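Local structure of catechol 1,2-dioxygenase (2AZQ) at residues T151-H156 with R176-T181. The protein probably catalyses the iron(III)-dependent intradiol cleavage of catechol by molecular oxygen to cis,cis-muconate, the first step of this branch of the beta-ketoadipate pathway. Numbering follows the deposited sequence.
Sequences TVDLWH and RRRIIT
Val-152 and Ile-179, then Leu-154 and Arg-177, form the two hydrogen-bonded pairs that join strands 151-155 and 176-180 as antiparallel neighbours in the beta core of the intradiol dioxygenase domain. The bond from Val-152 N to Ile-179 O is 2.8 Å long and nearly straight. Val-152, Leu-154 and Ile-179 pack densely on one face: Val-152 and Ile-179 lie side by side, CG2 of the valine 4.1 Å from CB of the isoleucine, and both touch Tyr-187 of strand 186-192. With CG between backbone N and carbonyl carbon (chi1 71°), Leu-154 swings back toward strand 176-180, its CD2 4.0 Å from Ile-179 CD1. Partly exposed Arg-177 is the looser part of this face, its NH2 hydrogen-bonded to Arg-176 O.

The other face is more polar. Trp-155 and Arg-176, both buried, cross obliquely with flat groups 14° apart; the closest contact is Trp-155 CB over one guanidinium face, 3.5 Å from Arg-176 NH1. Asp-153 runs alongside Arg-178, its OD2 3.3 Å from the aliphatic CG but 4.5 Å from NE, beyond a salt bridge. Toward partly exposed Thr-151 and Ile-180 side-chain contact is sparse, Thr-151 OG1 meeting Ile-180 CD1. Trp-155 stacks on the iron ligand His-223, a second-shell position. Buried Asp-153 OD2 is hydrogen-bonded to Tyr-110 OH and Arg-176 NH2 donates to Leu-109 O, consistent with a polar face beside the ferric site held from beyond the two strands.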
ATOM      1  N   THR A 151      28.056  -9.188 -19.237  1.00  5.62           N
ATOM      2  CA  THR A 151      27.886  -9.518 -17.825  1.00  3.63           C
ATOM      3  C   THR A 151      26.638 -10.338 -17.580  1.00  2.00           C
ATOM      4  O   THR A 151      25.564  -9.948 -18.006  1.00  4.19           O
ATOM      5  CB  THR A 151      27.780  -8.231 -16.982  1.00  2.92           C
ATOM      6  OG1 THR A 151      29.067  -7.621 -16.883  1.00  2.60           O
ATOM      7  CG2 THR A 151      27.237  -8.526 -15.596  1.00  4.22           C
ATOM      8  N   VAL A 152      26.755 -11.496 -16.954  1.00  2.00           N
ATOM      9  CA  VAL A 152      25.528 -12.213 -16.648  1.00  2.24           C
ATOM     10  C   VAL A 152      25.430 -12.125 -15.122  1.00  2.00           C
ATOM     11  O   VAL A 152      26.296 -12.643 -14.388  1.00  2.00           O
ATOM     12  CB  VAL A 152      25.479 -13.715 -17.147  1.00  2.00           C
ATOM     13  CG1 VAL A 152      26.528 -13.981 -18.216  1.00  2.00           C
ATOM     14  CG2 VAL A 152      25.549 -14.671 -15.970  1.00  4.46           C
ATOM     15  N   ASP A 153      24.393 -11.403 -14.683  1.00  2.00           N
ATOM     16  CA  ASP A 153      24.079 -11.135 -13.274  1.00  2.00           C
ATOM     17  C   ASP A 153      23.030 -12.143 -12.775  1.00  2.57           C
ATOM     18  O   ASP A 153      21.855 -12.011 -13.136  1.00  3.00           O
ATOM     19  CB  ASP A 153      23.480  -9.747 -13.186  1.00  2.00           C
ATOM     20  CG  ASP A 153      23.690  -9.104 -11.853  1.00  3.29           C
ATOM     21  OD1 ASP A 153      23.627  -9.836 -10.835  1.00  4.19           O
ATOM     22  OD2 ASP A 153      23.884  -7.860 -11.843  1.00  2.00           O
ATOM     23  N   LEU A 154      23.423 -13.111 -11.940  1.00  2.00           N
ATOM     24  CA  LEU A 154      22.467 -14.123 -11.481  1.00  2.00           C
ATOM     25  C   LEU A 154      22.286 -14.331  -9.983  1.00  2.00           C
ATOM     26  O   LEU A 154      23.221 -14.213  -9.194  1.00  2.00           O
ATOM     27  CB  LEU A 154      22.788 -15.496 -12.108  1.00  2.00           C
ATOM     28  CG  LEU A 154      24.028 -16.313 -11.682  1.00  2.21           C
ATOM     29  CD1 LEU A 154      24.001 -17.635 -12.457  1.00  2.07           C
ATOM     30  CD2 LEU A 154      25.328 -15.564 -11.930  1.00  2.00           C
ATOM     31  N   TRP A 155      21.056 -14.664  -9.603  1.00  2.14           N
ATOM     32  CA  TRP A 155      20.721 -14.910  -8.204  1.00  2.01           C
ATOM     33  C   TRP A 155      19.644 -15.993  -8.118  1.00  2.00           C
ATOM     34  O   TRP A 155      18.792 -16.071  -8.995  1.00  2.37           O
ATOM     35  CB  TRP A 155      20.264 -13.602  -7.530  1.00  2.00           C
ATOM     36  CG  TRP A 155      18.984 -12.944  -8.034  1.00  2.00           C
ATOM     37  CD1 TRP A 155      17.770 -12.933  -7.396  1.00  2.00           C
ATOM     38  CD2 TRP A 155      18.811 -12.119  -9.213  1.00  2.00           C
ATOM     39  NE1 TRP A 155      16.862 -12.158  -8.089  1.00  2.00           N
ATOM     40  CE2 TRP A 155      17.468 -11.646  -9.205  1.00  2.00           C
ATOM     41  CE3 TRP A 155      19.651 -11.734 -10.266  1.00  2.00           C
ATOM     42  CZ2 TRP A 155      16.951 -10.816 -10.203  1.00  2.00           C
ATOM     43  CZ3 TRP A 155      19.126 -10.901 -11.265  1.00  2.79           C
ATOM     44  CH2 TRP A 155      17.786 -10.456 -11.220  1.00  2.00           C
ATOM     45  N   HIS A 156      19.711 -16.850  -7.098  1.00  2.00           N
ATOM     46  CA  HIS A 156      18.712 -17.904  -6.931  1.00  2.51           C
ATOM     47  C   HIS A 156      18.644 -18.377  -5.496  1.00  2.90           C
ATOM     48  O   HIS A 156      19.566 -18.111  -4.704  1.00  4.38           O
ATOM     49  CB  HIS A 156      18.966 -19.086  -7.890  1.00  2.85           C
ATOM     50  CG  HIS A 156      20.148 -19.953  -7.543  1.00  3.71           C
ATOM     51  ND1 HIS A 156      20.132 -20.868  -6.509  1.00  3.59           N
ATOM     52  CD2 HIS A 156      21.361 -20.090  -8.137  1.00  4.07           C
ATOM     53  CE1 HIS A 156      21.276 -21.529  -6.482  1.00  2.00           C
ATOM     54  NE2 HIS A 156      22.040 -21.077  -7.458  1.00  4.00           N
ATOM     55  N   ARG A 176      24.733 -15.449  -5.306  1.00  2.67           N
ATOM     56  CA  ARG A 176      24.623 -14.181  -6.037  1.00  3.34           C
ATOM     57  C   ARG A 176      25.958 -13.778  -6.670  1.00  2.32           C
ATOM     58  O   ARG A 176      26.953 -13.588  -5.970  1.00  2.00           O
ATOM     59  CB  ARG A 176      24.160 -13.069  -5.092  1.00  5.39           C
ATOM     60  CG  ARG A 176      22.684 -13.155  -4.694  1.00  8.94           C
ATOM     61  CD  ARG A 176      22.304 -12.255  -3.502  1.00  8.32           C
ATOM     62  NE  ARG A 176      20.874 -12.327  -3.219  1.00  9.29           N
ATOM     63  CZ  ARG A 176      19.954 -11.753  -3.981  1.00  9.36           C
ATOM     64  NH1 ARG A 176      20.347 -11.069  -5.053  1.00 10.87           N
ATOM     65  NH2 ARG A 176      18.668 -11.885  -3.694  1.00  5.51           N
ATOM     66  N   ARG A 177      25.982 -13.633  -7.988  1.00  2.00           N
ATOM     67  CA  ARG A 177      27.219 -13.258  -8.662  1.00  2.72           C
ATOM     68  C   ARG A 177      27.071 -12.565 -10.031  1.00  3.21           C
ATOM     69  O   ARG A 177      26.065 -12.683 -10.747  1.00  2.00           O
ATOM     70  CB  ARG A 177      28.120 -14.500  -8.884  1.00  4.01           C
ATOM     71  CG  ARG A 177      28.655 -15.229  -7.651  1.00  7.48           C
ATOM     72  CD  ARG A 177      29.713 -14.422  -6.901  1.00  9.65           C
ATOM     73  NE  ARG A 177      30.271 -15.171  -5.774  1.00 12.83           N
ATOM     74  CZ  ARG A 177      29.616 -15.504  -4.656  1.00 13.34           C
ATOM     75  NH1 ARG A 177      30.240 -16.190  -3.709  1.00 12.26           N
ATOM     76  NH2 ARG A 177      28.356 -15.135  -4.466  1.00 13.75           N
ATOM     77  N   ARG A 178      28.118 -11.845 -10.395  1.00  3.65           N
ATOM     78  CA  ARG A 178      28.163 -11.216 -11.687  1.00  3.98           C
ATOM     79  C   ARG A 178      29.338 -11.861 -12.421  1.00  4.74           C
ATOM     80  O   ARG A 178      30.503 -11.652 -12.074  1.00  4.68           O
ATOM     81  CB  ARG A 178      28.322  -9.705 -11.549  1.00  3.55           C
ATOM     82  CG  ARG A 178      27.005  -8.936 -11.432  1.00  2.00           C
ATOM     83  CD  ARG A 178      27.287  -7.443 -11.288  1.00  2.00           C
ATOM     84  NE  ARG A 178      27.934  -7.189 -10.010  1.00  2.32           N
ATOM     85  CZ  ARG A 178      28.702  -6.139  -9.737  1.00  5.75           C
ATOM     86  NH1 ARG A 178      28.938  -5.216 -10.653  1.00  6.46           N
ATOM     87  NH2 ARG A 178      29.244  -6.017  -8.533  1.00  8.54           N
ATOM     88  N   ILE A 179      28.995 -12.691 -13.407  1.00  5.99           N
ATOM     89  CA  ILE A 179      29.970 -13.425 -14.229  1.00  7.22           C
ATOM     90  C   ILE A 179      30.247 -12.696 -15.540  1.00  5.91           C
ATOM     91  O   ILE A 179      29.316 -12.370 -16.254  1.00  5.03           O
ATOM     92  CB  ILE A 179      29.440 -14.862 -14.577  1.00  6.61           C
ATOM     93  CG1 ILE A 179      29.341 -15.719 -13.316  1.00  7.12           C
ATOM     94  CG2 ILE A 179      30.377 -15.545 -15.530  1.00  9.17           C
ATOM     95  CD1 ILE A 179      28.698 -17.071 -13.524  1.00  4.54           C
ATOM     96  N   ILE A 180      31.515 -12.432 -15.844  1.00  7.01           N
ATOM     97  CA  ILE A 180      31.901 -11.769 -17.115  1.00  9.88           C
ATOM     98  C   ILE A 180      32.185 -12.828 -18.188  1.00 10.58           C
ATOM     99  O   ILE A 180      33.020 -13.703 -17.968  1.00 13.04           O
ATOM    100  CB  ILE A 180      33.224 -10.973 -17.009  1.00  8.81           C
ATOM    101  CG1 ILE A 180      33.177  -9.973 -15.847  1.00  6.43           C
ATOM    102  CG2 ILE A 180      33.513 -10.323 -18.337  1.00  8.23           C
ATOM    103  CD1 ILE A 180      32.030  -9.038 -15.868  1.00  6.48           C
ATOM    104  N   THR A 181      31.540 -12.775 -19.344  1.00 10.74           N
ATOM    105  CA  THR A 181      31.833 -13.817 -20.337  1.00 11.50           C
ATOM    106  C   THR A 181      33.246 -13.705 -20.916  1.00 12.52           C
ATOM    107  O   THR A 181      33.750 -12.602 -21.093  1.00 12.16           O
ATOM    108  CB  THR A 181      30.789 -13.851 -21.513  1.00  9.01           C
ATOM    109  OG1 THR A 181      30.599 -12.545 -22.070  1.00  5.72           O
ATOM    110  CG2 THR A 181      29.473 -14.408 -21.030  1.00  7.57           C
TER